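Local coordinates for protein Udp-n-acetylglucosamine pyrophosphorylase (Trypanosoma brucei, PDB 4BQH) that probably catalyses the formation of UDP-N-acetylglucosamine and diphosphate from UTP and N-acetylglucosamine 1-phosphate, and binds an allosteric inhibitor, at residues 7-20 with 42-55. Residues are numbered along the deposited sequence; the frame is centred on the assembly and turned at random.
Sequences DRDVCIQRLTGANQ and ITNELAGVDFRHFN. With 9VU ((3S)-3-[2-(1,3-benzodioxol-5-yl)-2-oxidanylidene-ethyl]-4-bromanyl-5-methyl-3-oxidanyl-1H-indol-2-one), chain C.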
ATOM      1  N   ASP A   7      19.339 -25.404   8.385  1.00 25.76           N
ATOM      2  CA  ASP A   7      19.272 -23.949   8.157  1.00 24.23           C
ATOM      3  C   ASP A   7      20.663 -23.356   8.103  1.00 22.86           C
ATOM      4  O   ASP A   7      20.942 -22.567   7.222  1.00 21.04           O
ATOM      5  CB  ASP A   7      18.479 -23.237   9.263  1.00 25.66           C
ATOM      6  CG  ASP A   7      16.968 -23.334   9.081  1.00 27.98           C
ATOM      7  OD1 ASP A   7      16.498 -23.981   8.122  1.00 29.27           O
ATOM      8  OD2 ASP A   7      16.235 -22.746   9.910  1.00 28.87           O
ATOM      9  N   ARG A   8      21.531 -23.742   9.049  1.00 22.59           N
ATOM     10  CA  ARG A   8      22.872 -23.180   9.147  1.00 23.07           C
ATOM     11  C   ARG A   8      23.705 -23.520   7.924  1.00 21.35           C
ATOM     12  O   ARG A   8      24.407 -22.672   7.393  1.00 21.80           O
ATOM     13  CB  ARG A   8      23.591 -23.629  10.434  1.00 22.72           C
ATOM     14  CG  ARG A   8      24.917 -22.906  10.652  1.00 26.46           C
ATOM     15  CD  ARG A   8      25.325 -22.817  12.124  1.00 28.05           C
ATOM     16  NE  ARG A   8      25.918 -24.067  12.630  1.00 34.17           N
ATOM     17  CZ  ARG A   8      27.171 -24.474  12.400  1.00 34.97           C
ATOM     18  N   ASP A   9      23.613 -24.760   7.465  1.00 22.59           N
ATOM     19  CA  ASP A   9      24.369 -25.160   6.274  1.00 22.33           C
ATOM     20  C   ASP A   9      23.895 -24.421   5.015  1.00 21.64           C
ATOM     21  O   ASP A   9      24.710 -24.091   4.143  1.00 20.48           O
ATOM     22  CB  ASP A   9      24.321 -26.685   6.095  1.00 24.64           C
ATOM     23  CG  ASP A   9      25.245 -27.416   7.083  1.00 26.50           C
ATOM     24  OD1 ASP A   9      26.112 -26.768   7.717  1.00 28.76           O
ATOM     25  OD2 ASP A   9      25.109 -28.645   7.222  1.00 28.89           O
ATOM     26  N   VAL A  10      22.588 -24.165   4.925  1.00 21.51           N
ATOM     27  CA  VAL A  10      22.032 -23.362   3.823  1.00 21.17           C
ATOM     28  C   VAL A  10      22.602 -21.943   3.884  1.00 20.93           C
ATOM     29  O   VAL A  10      23.062 -21.407   2.861  1.00 18.70           O
ATOM     30  CB  VAL A  10      20.482 -23.324   3.837  1.00 22.60           C
ATOM     31  CG1 VAL A  10      19.959 -22.389   2.742  1.00 22.98           C
ATOM     32  CG2 VAL A  10      19.911 -24.734   3.671  1.00 23.56           C
ATOM     33  N   CYS A  11      22.617 -21.355   5.088  1.00 19.72           N
ATOM     34  CA  CYS A  11      23.226 -20.021   5.259  1.00 19.45           C
ATOM     35  C   CYS A  11      24.676 -20.013   4.852  1.00 19.73           C
ATOM     36  O   CYS A  11      25.113 -19.107   4.164  1.00 18.22           O
ATOM     37  CB  CYS A  11      23.091 -19.501   6.697  1.00 19.75           C
ATOM     38  SG  CYS A  11      21.397 -19.103   7.097  1.00 20.53           S
ATOM     39  N   ILE A  12      25.429 -21.039   5.273  1.00 19.86           N
ATOM     40  CA  ILE A  12      26.829 -21.144   4.898  1.00 20.07           C
ATOM     41  C   ILE A  12      27.007 -21.183   3.384  1.00 20.18           C
ATOM     42  O   ILE A  12      27.893 -20.520   2.860  1.00 20.14           O
ATOM     43  CB  ILE A  12      27.548 -22.324   5.624  1.00 20.55           C
ATOM     44  CG1 ILE A  12      27.626 -22.025   7.132  1.00 21.27           C
ATOM     45  CG2 ILE A  12      28.945 -22.534   5.047  1.00 20.59           C
ATOM     46  CD1 ILE A  12      28.102 -23.179   8.006  1.00 20.74           C
ATOM     47  N   GLN A  13      26.153 -21.946   2.698  1.00 20.30           N
ATOM     48  CA  GLN A  13      26.174 -22.026   1.233  1.00 21.34           C
ATOM     49  C   GLN A  13      25.873 -20.653   0.632  1.00 20.95           C
ATOM     50  O   GLN A  13      26.586 -20.175  -0.269  1.00 19.91           O
ATOM     51  CB  GLN A  13      25.160 -23.073   0.745  1.00 23.57           C
ATOM     52  CG  GLN A  13      25.347 -23.523  -0.702  1.00 26.84           C
ATOM     53  CD  GLN A  13      24.430 -24.678  -1.102  1.00 28.25           C
ATOM     54  N   ARG A  14      24.844 -19.999   1.171  1.00 19.38           N
ATOM     55  CA  ARG A  14      24.484 -18.651   0.689  1.00 18.96           C
ATOM     56  C   ARG A  14      25.594 -17.625   0.840  1.00 20.24           C
ATOM     57  O   ARG A  14      25.702 -16.744   0.006  1.00 20.92           O
ATOM     58  CB  ARG A  14      23.201 -18.149   1.333  1.00 17.40           C
ATOM     59  CG  ARG A  14      21.973 -18.936   0.897  1.00 16.47           C
ATOM     60  CD  ARG A  14      20.752 -18.526   1.681  1.00 17.07           C
ATOM     61  NE  ARG A  14      20.460 -17.104   1.465  1.00 15.43           N
ATOM     62  CZ  ARG A  14      19.679 -16.371   2.246  1.00 15.93           C
ATOM     63  NH1 ARG A  14      19.093 -16.913   3.310  1.00 14.73           N
ATOM     64  NH2 ARG A  14      19.492 -15.082   1.966  1.00 15.07           N
ATOM     65  N   LEU A  15      26.427 -17.749   1.878  1.00 19.80           N
ATOM     66  CA  LEU A  15      27.510 -16.781   2.107  1.00 21.54           C
ATOM     67  C   LEU A  15      28.877 -17.175   1.536  1.00 23.54           C
ATOM     68  O   LEU A  15      29.813 -16.367   1.558  1.00 24.79           O
ATOM     69  CB  LEU A  15      27.616 -16.416   3.602  1.00 21.72           C
ATOM     70  CG  LEU A  15      26.640 -15.344   4.150  1.00 21.10           C
ATOM     71  CD1 LEU A  15      26.936 -13.966   3.558  1.00 21.06           C
ATOM     72  CD2 LEU A  15      25.178 -15.697   3.915  1.00 22.27           C
ATOM     73  N   THR A  16      28.996 -18.400   1.034  1.00 22.41           N
ATOM     74  CA  THR A  16      30.248 -18.844   0.431  1.00 23.49           C
ATOM     75  C   THR A  16      30.498 -18.129  -0.896  1.00 22.54           C
ATOM     76  O   THR A  16      29.627 -18.129  -1.763  1.00 22.88           O
ATOM     77  CB  THR A  16      30.257 -20.368   0.234  1.00 24.20           C
ATOM     78  OG1 THR A  16      30.166 -20.995   1.515  1.00 25.36           O
ATOM     79  CG2 THR A  16      31.554 -20.813  -0.460  1.00 24.34           C
ATOM     80  N   GLY A  17      31.659 -17.493  -1.025  1.00 23.20           N
ATOM     81  CA  GLY A  17      32.034 -16.797  -2.268  1.00 24.07           C
ATOM     82  C   GLY A  17      31.325 -15.460  -2.448  1.00 24.54           C
ATOM     83  O   GLY A  17      31.342 -14.884  -3.535  1.00 24.99           O
ATOM     84  N   ALA A  18      30.715 -14.958  -1.369  1.00 25.73           N
ATOM     85  CA  ALA A  18      29.928 -13.699  -1.402  1.00 23.10           C
ATOM     86  C   ALA A  18      30.686 -12.414  -1.030  1.00 21.66           C
ATOM     87  O   ALA A  18      30.089 -11.332  -0.942  1.00 20.89           O
ATOM     88  CB  ALA A  18      28.672 -13.845  -0.548  1.00 23.62           C
ATOM     89  N   ASN A  19      31.998 -12.514  -0.839  1.00 22.32           N
ATOM     90  CA  ASN A  19      32.826 -11.368  -0.451  1.00 22.57           C
ATOM     91  C   ASN A  19      32.397 -10.754   0.890  1.00 20.90           C
ATOM     92  O   ASN A  19      32.580  -9.559   1.132  1.00 20.41           O
ATOM     93  CB  ASN A  19      32.878 -10.306  -1.563  1.00 26.29           C
ATOM     94  CG  ASN A  19      33.841 -10.671  -2.669  1.00 31.52           C
ATOM     95  OD1 ASN A  19      33.558 -10.449  -3.845  1.00 35.13           O
ATOM     96  ND2 ASN A  19      34.986 -11.237  -2.298  1.00 30.32           N
ATOM     97  N   GLN A  20      31.827 -11.581   1.759  1.00 17.68           N
ATOM     98  CA  GLN A  20      31.379 -11.125   3.069  1.00 17.29           C
ATOM     99  C   GLN A  20      31.878 -12.124   4.109  1.00 17.65           C
ATOM    100  O   GLN A  20      31.125 -12.617   4.956  1.00 17.63           O
ATOM    101  CB  GLN A  20      29.843 -10.973   3.088  1.00 15.79           C
ATOM    102  CG  GLN A  20      29.337  -9.858   2.157  1.00 15.89           C
ATOM    103  CD  GLN A  20      29.714  -8.455   2.610  1.00 16.02           C
ATOM    104  OE1 GLN A  20      30.042  -8.231   3.770  1.00 16.04           O
ATOM    105  NE2 GLN A  20      29.661  -7.491   1.689  1.00 15.15           N
ATOM    106  N   ILE A  42      19.309 -14.660   8.882  1.00 13.16           N
ATOM    107  CA  ILE A  42      19.560 -14.781   7.439  1.00 14.57           C
ATOM    108  C   ILE A  42      18.490 -15.665   6.780  1.00 14.90           C
ATOM    109  O   ILE A  42      18.065 -15.392   5.658  1.00 14.94           O
ATOM    110  CB  ILE A  42      20.985 -15.288   7.153  1.00 14.89           C
ATOM    111  CG1 ILE A  42      22.025 -14.266   7.628  1.00 15.51           C
ATOM    112  CG2 ILE A  42      21.195 -15.618   5.678  1.00 14.69           C
ATOM    113  CD1 ILE A  42      23.416 -14.862   7.751  1.00 16.09           C
ATOM    114  N   THR A  43      18.028 -16.679   7.510  1.00 15.40           N
ATOM    115  CA  THR A  43      16.958 -17.584   7.043  1.00 15.89           C
ATOM    116  C   THR A  43      15.562 -16.948   6.980  1.00 16.30           C
ATOM    117  O   THR A  43      14.871 -17.045   5.956  1.00 16.92           O
ATOM    118  CB  THR A  43      16.918 -18.875   7.916  1.00 16.72           C
ATOM    119  OG1 THR A  43      18.197 -19.520   7.850  1.00 16.78           O
ATOM    120  CG2 THR A  43      15.865 -19.838   7.419  1.00 17.14           C
ATOM    121  N   ASN A  44      15.151 -16.303   8.068  1.00 16.49           N
ATOM    122  CA  ASN A  44      13.780 -15.843   8.255  1.00 16.86           C
ATOM    123  C   ASN A  44      13.548 -14.382   7.939  1.00 16.47           C
ATOM    124  O   ASN A  44      12.408 -13.999   7.652  1.00 16.95           O
ATOM    125  CB  ASN A  44      13.328 -16.100   9.686  1.00 18.31           C
ATOM    126  CG  ASN A  44      13.473 -17.550  10.074  1.00 20.49           C
ATOM    127  OD1 ASN A  44      13.357 -18.443   9.226  1.00 23.15           O
ATOM    128  ND2 ASN A  44      13.756 -17.795  11.346  1.00 21.64           N
ATOM    129  N   GLU A  45      14.601 -13.567   8.033  1.00 14.93           N
ATOM    130  CA  GLU A  45      14.450 -12.117   7.820  1.00 14.71           C
ATOM    131  C   GLU A  45      15.106 -11.656   6.534  1.00 13.66           C
ATOM    132  O   GLU A  45      14.779 -10.573   6.052  1.00 14.63           O
ATOM    133  CB  GLU A  45      15.054 -11.310   8.975  1.00 15.22           C
ATOM    134  CG  GLU A  45      14.410 -11.607  10.315  1.00 17.63           C
ATOM    135  CD  GLU A  45      15.034 -10.769  11.413  1.00 18.71           C
ATOM    136  OE1 GLU A  45      15.034  -9.524  11.297  1.00 20.00           O
ATOM    137  OE2 GLU A  45      15.535 -11.352  12.384  1.00 19.28           O
ATOM    138  N   LEU A  46      16.068 -12.428   6.030  1.00 12.75           N
ATOM    139  CA  LEU A  46      16.708 -12.125   4.733  1.00 12.71           C
ATOM    140  C   LEU A  46      16.559 -13.277   3.734  1.00 13.01           C
ATOM    141  O   LEU A  46      17.444 -13.525   2.907  1.00 12.52           O
ATOM    142  CB  LEU A  46      18.193 -11.748   4.904  1.00 13.24           C
ATOM    143  CG  LEU A  46      18.348 -10.393   5.611  1.00 13.00           C
ATOM    144  CD1 LEU A  46      18.741 -10.672   7.039  1.00 14.29           C
ATOM    145  CD2 LEU A  46      19.369  -9.503   4.906  1.00 13.83           C
ATOM    146  N   ALA A  47      15.444 -13.994   3.841  1.00 13.45           N
ATOM    147  CA  ALA A  47      15.167 -15.112   2.937  1.00 12.86           C
ATOM    148  C   ALA A  47      15.307 -14.656   1.481  1.00 13.10           C
ATOM    149  O   ALA A  47      14.815 -13.580   1.107  1.00 14.03           O
ATOM    150  CB  ALA A  47      13.769 -15.663   3.198  1.00 13.18           C
ATOM    151  N   GLY A  48      16.007 -15.448   0.680  1.00 12.95           N
ATOM    152  CA  GLY A  48      16.100 -15.206  -0.749  1.00 12.82           C
ATOM    153  C   GLY A  48      17.121 -14.165  -1.177  1.00 13.25           C
ATOM    154  O   GLY A  48      17.489 -14.128  -2.352  1.00 12.72           O
ATOM    155  N   VAL A  49      17.609 -13.344  -0.226  1.00 12.56           N
ATOM    156  CA  VAL A  49      18.588 -12.291  -0.542  1.00 13.35           C
ATOM    157  C   VAL A  49      19.858 -12.898  -1.126  1.00 13.80           C
ATOM    158  O   VAL A  49      20.444 -13.837  -0.559  1.00 14.07           O
ATOM    159  CB  VAL A  49      18.946 -11.442   0.708  1.00 13.18           C
ATOM    160  CG1 VAL A  49      20.214 -10.607   0.477  1.00 14.07           C
ATOM    161  CG2 VAL A  49      17.756 -10.575   1.136  1.00 13.79           C
ATOM    162  N   ASP A  50      20.281 -12.346  -2.260  1.00 13.62           N
ATOM    163  CA  ASP A  50      21.477 -12.799  -2.952  1.00 14.31           C
ATOM    164  C   ASP A  50      22.616 -11.852  -2.561  1.00 14.23           C
ATOM    165  O   ASP A  50      22.675 -10.712  -3.009  1.00 12.90           O
ATOM    166  CB  ASP A  50      21.198 -12.780  -4.467  1.00 15.21           C
ATOM    167  CG  ASP A  50      22.375 -13.251  -5.320  1.00 16.45           C
ATOM    168  OD1 ASP A  50      23.541 -13.197  -4.913  1.00 16.65           O
ATOM    169  OD2 ASP A  50      22.103 -13.653  -6.462  1.00 19.16           O
ATOM    170  N   PHE A  51      23.490 -12.324  -1.672  1.00 14.48           N
ATOM    171  CA  PHE A  51      24.512 -11.451  -1.089  1.00 14.32           C
ATOM    172  C   PHE A  51      25.513 -10.952  -2.118  1.00 14.37           C
ATOM    173  O   PHE A  51      25.890  -9.779  -2.089  1.00 13.95           O
ATOM    174  CB  PHE A  51      25.180 -12.131   0.130  1.00 14.59           C
ATOM    175  CG  PHE A  51      24.278 -12.213   1.325  1.00 15.85           C
ATOM    176  CD1 PHE A  51      24.132 -11.115   2.179  1.00 15.79           C
ATOM    177  CD2 PHE A  51      23.535 -13.363   1.589  1.00 15.39           C
ATOM    178  CE1 PHE A  51      23.270 -11.175   3.264  1.00 16.07           C
ATOM    179  CE2 PHE A  51      22.676 -13.430   2.678  1.00 15.62           C
ATOM    180  CZ  PHE A  51      22.547 -12.345   3.523  1.00 15.80           C
ATOM    181  N   ARG A  52      25.918 -11.801  -3.073  1.00 14.71           N
ATOM    182  CA  ARG A  52      26.800 -11.320  -4.146  1.00 15.53           C
ATOM    183  C   ARG A  52      26.151 -10.212  -4.969  1.00 13.73           C
ATOM    184  O   ARG A  52      26.779  -9.197  -5.271  1.00 13.07           O
ATOM    185  CB  ARG A  52      27.167 -12.447  -5.110  1.00 18.42           C
ATOM    186  CG  ARG A  52      28.228 -13.381  -4.583  1.00 23.06           C
ATOM    187  CD  ARG A  52      28.585 -14.434  -5.630  1.00 26.00           C
ATOM    188  NE  ARG A  52      29.253 -13.847  -6.794  1.00 30.83           N
ATOM    189  CZ  ARG A  52      30.550 -13.547  -6.869  1.00 32.91           C
ATOM    190  NH1 ARG A  52      31.362 -13.759  -5.838  1.00 35.64           N
ATOM    191  NH2 ARG A  52      31.045 -13.027  -7.990  1.00 35.84           N
ATOM    192  N   HIS A  53      24.888 -10.423  -5.332  1.00 13.24           N
ATOM    193  CA  HIS A  53      24.132  -9.423  -6.062  1.00 12.78           C
ATOM    194  C   HIS A  53      24.111  -8.119  -5.294  1.00 12.37           C
ATOM    195  O   HIS A  53      24.274  -7.049  -5.865  1.00 12.55           O
ATOM    196  CB  HIS A  53      22.708  -9.924  -6.334  1.00 12.81           C
ATOM    197  CG  HIS A  53      21.804  -8.861  -6.877  1.00 13.31           C
ATOM    198  ND1 HIS A  53      22.041  -8.242  -8.058  1.00 14.39           N
ATOM    199  CD2 HIS A  53      20.661  -8.279  -6.344  1.00 13.41           C
ATOM    200  CE1 HIS A  53      21.082  -7.317  -8.272  1.00 14.54           C
ATOM    201  NE2 HIS A  53      20.226  -7.356  -7.235  1.00 13.85           N
ATOM    202  N   PHE A  54      23.920  -8.182  -3.980  1.00 12.29           N
ATOM    203  CA  PHE A  54      23.885  -6.932  -3.210  1.00 11.82           C
ATOM    204  C   PHE A  54      25.199  -6.152  -3.112  1.00 12.27           C
ATOM    205  O   PHE A  54      25.175  -4.927  -2.925  1.00 12.09           O
ATOM    206  CB  PHE A  54      23.211  -7.134  -1.857  1.00 11.67           C
ATOM    207  CG  PHE A  54      21.723  -6.882  -1.911  1.00 11.52           C
ATOM    208  CD1 PHE A  54      21.233  -5.563  -1.888  1.00 11.63           C
ATOM    209  CD2 PHE A  54      20.821  -7.940  -2.065  1.00 11.91           C
ATOM    210  CE1 PHE A  54      19.866  -5.309  -1.964  1.00 11.45           C
ATOM    211  CE2 PHE A  54      19.439  -7.691  -2.141  1.00 11.44           C
ATOM    212  CZ  PHE A  54      18.969  -6.373  -2.112  1.00 11.71           C
ATOM    213  N   ASN A  55      26.339  -6.838  -3.251  1.00 11.82           N
ATOM    214  CA  ASN A  55      27.598  -6.098  -3.438  1.00 12.49           C
ATOM    215  C   ASN A  55      27.552  -5.217  -4.689  1.00 12.44           C
ATOM    216  O   ASN A  55      27.993  -4.065  -4.665  1.00 12.21           O
ATOM    217  CB  ASN A  55      28.794  -7.050  -3.517  1.00 12.74           C
ATOM    218  CG  ASN A  55      28.953  -7.898  -2.266  1.00 13.36           C
ATOM    219  OD1 ASN A  55      28.670  -7.461  -1.135  1.00 12.95           O
ATOM    220  ND2 ASN A  55      29.429  -9.126  -2.467  1.00 12.86           N
TER
HETATM  221  OAN 9VU C1539      18.670 -10.481  -3.647  1.00 13.61           O
HETATM  222  CAH 9VU C1539      17.588 -10.802  -4.176  1.00 13.99           C
HETATM  223  NAG 9VU C1539      17.089 -12.041  -4.160  1.00 14.02           N
HETATM  224  CAC 9VU C1539      15.919 -12.050  -4.855  1.00 13.59           C
HETATM  225  CAB 9VU C1539      15.105 -13.080  -5.106  1.00 13.80           C
HETATM  226  CAA 9VU C1539      13.934 -12.955  -5.870  1.00 14.26           C
HETATM  227  CAF 9VU C1539      13.634 -11.692  -6.395  1.00 14.55           C
HETATM  228  CAJ 9VU C1539      12.450 -11.514  -7.188  1.00 14.82           C
HETATM  229  CAE 9VU C1539      14.526 -10.636  -6.104  1.00 13.97           C
HETATM  230 BRA  9VU C1539      14.048  -8.926  -6.778  1.00 15.30          BR
HETATM  231  CAD 9VU C1539      15.646 -10.809  -5.347  1.00 13.91           C
HETATM  232  CAI 9VU C1539      16.724  -9.954  -4.923  1.00 13.97           C
HETATM  233  OAL 9VU C1539      17.479  -9.524  -6.059  1.00 15.78           O
HETATM  234  CAM 9VU C1539      16.306  -8.638  -4.214  1.00 13.67           C
HETATM  235  CAO 9VU C1539      15.649  -8.857  -2.836  1.00 13.40           C
HETATM  236  OAP 9VU C1539      15.676  -9.999  -2.354  1.00 14.80           O
HETATM  237  CAQ 9VU C1539      15.094  -7.724  -2.169  1.00 13.19           C
HETATM  238  CAV 9VU C1539      14.837  -6.515  -2.817  1.00 12.82           C
HETATM  239  CAU 9VU C1539      14.323  -5.457  -2.164  1.00 12.68           C
HETATM  240  OAY 9VU C1539      14.006  -4.222  -2.654  1.00 12.32           O
HETATM  241  CAX 9VU C1539      13.897  -3.397  -1.461  1.00 11.89           C
HETATM  242  OAW 9VU C1539      13.489  -4.328  -0.451  1.00 11.82           O
HETATM  243  CAT 9VU C1539      14.010  -5.523  -0.871  1.00 12.53           C
HETATM  244  CAS 9VU C1539      14.213  -6.658  -0.182  1.00 12.63           C
HETATM  245  CAR 9VU C1539      14.746  -7.781  -0.813  1.00 13.19           C
HETATM  246  O   HOH W   1      18.453 -21.428   5.928  1.00 27.93           O
HETATM  247  O   HOH W   2      23.828 -15.346  -1.402  1.00 20.71           O
HETATM  248  O   HOH W   3      21.148 -16.426  -1.367  1.00 23.42           O
HETATM  249  O   HOH W   4      30.656  -9.614  -5.156  1.00 27.60           O
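Arg-14 reaches from helix 7-15 to grip three backbone carbonyls, one at the end of helix 32-44 and two in the loop that follows. Arg-14 NH2 donates to Val-49 O in the carbonyl plane, on a lone pair (3.0 Å, N-H...O 168°). Arg-14 NH2 also gives to Leu-46 O (2.7 Å). Arg-14 NH1 meets Ile-42 O from above its carbonyl plane (3.0 Å). A bend at chi3 (61°) turns the group across Ile-42 CG2, which covers one face while Gly-48 N lies over the other. Leu-46 O also accepts from Val-49 N, closing the type II turn; the two donors come from opposite faces of its plane. A water links Arg-14 NE to Val-49 O. The Phe-51 ring is sandwiched between Val-49 CG1 and Leu-15 CD1, the latter a CH-pi contact 4.1 Å from the ring centroid. Past the helix end, Arg-52 NH1 sits nearly on the extension of the Gly-17 carbonyl (NH1 to O 2.6 Å), though its N-H is bent from that line. Asn-55 ND2 gives to Ala-18 O (2.8 Å) and Asn-55 OD1 takes from Gln-20 NE2 (3.0 Å), whose amide is also held by Gly-221 O and Ile-223 N. The loop so fixed carries the inhibitor on its far side: Gly-48 O accepts from 9VU NAG, and Asp-50 N, at the N-cap of helix 51-64, donates to OAN. The N-terminal helices thus back one wall of the allosteric inhibitor pocket.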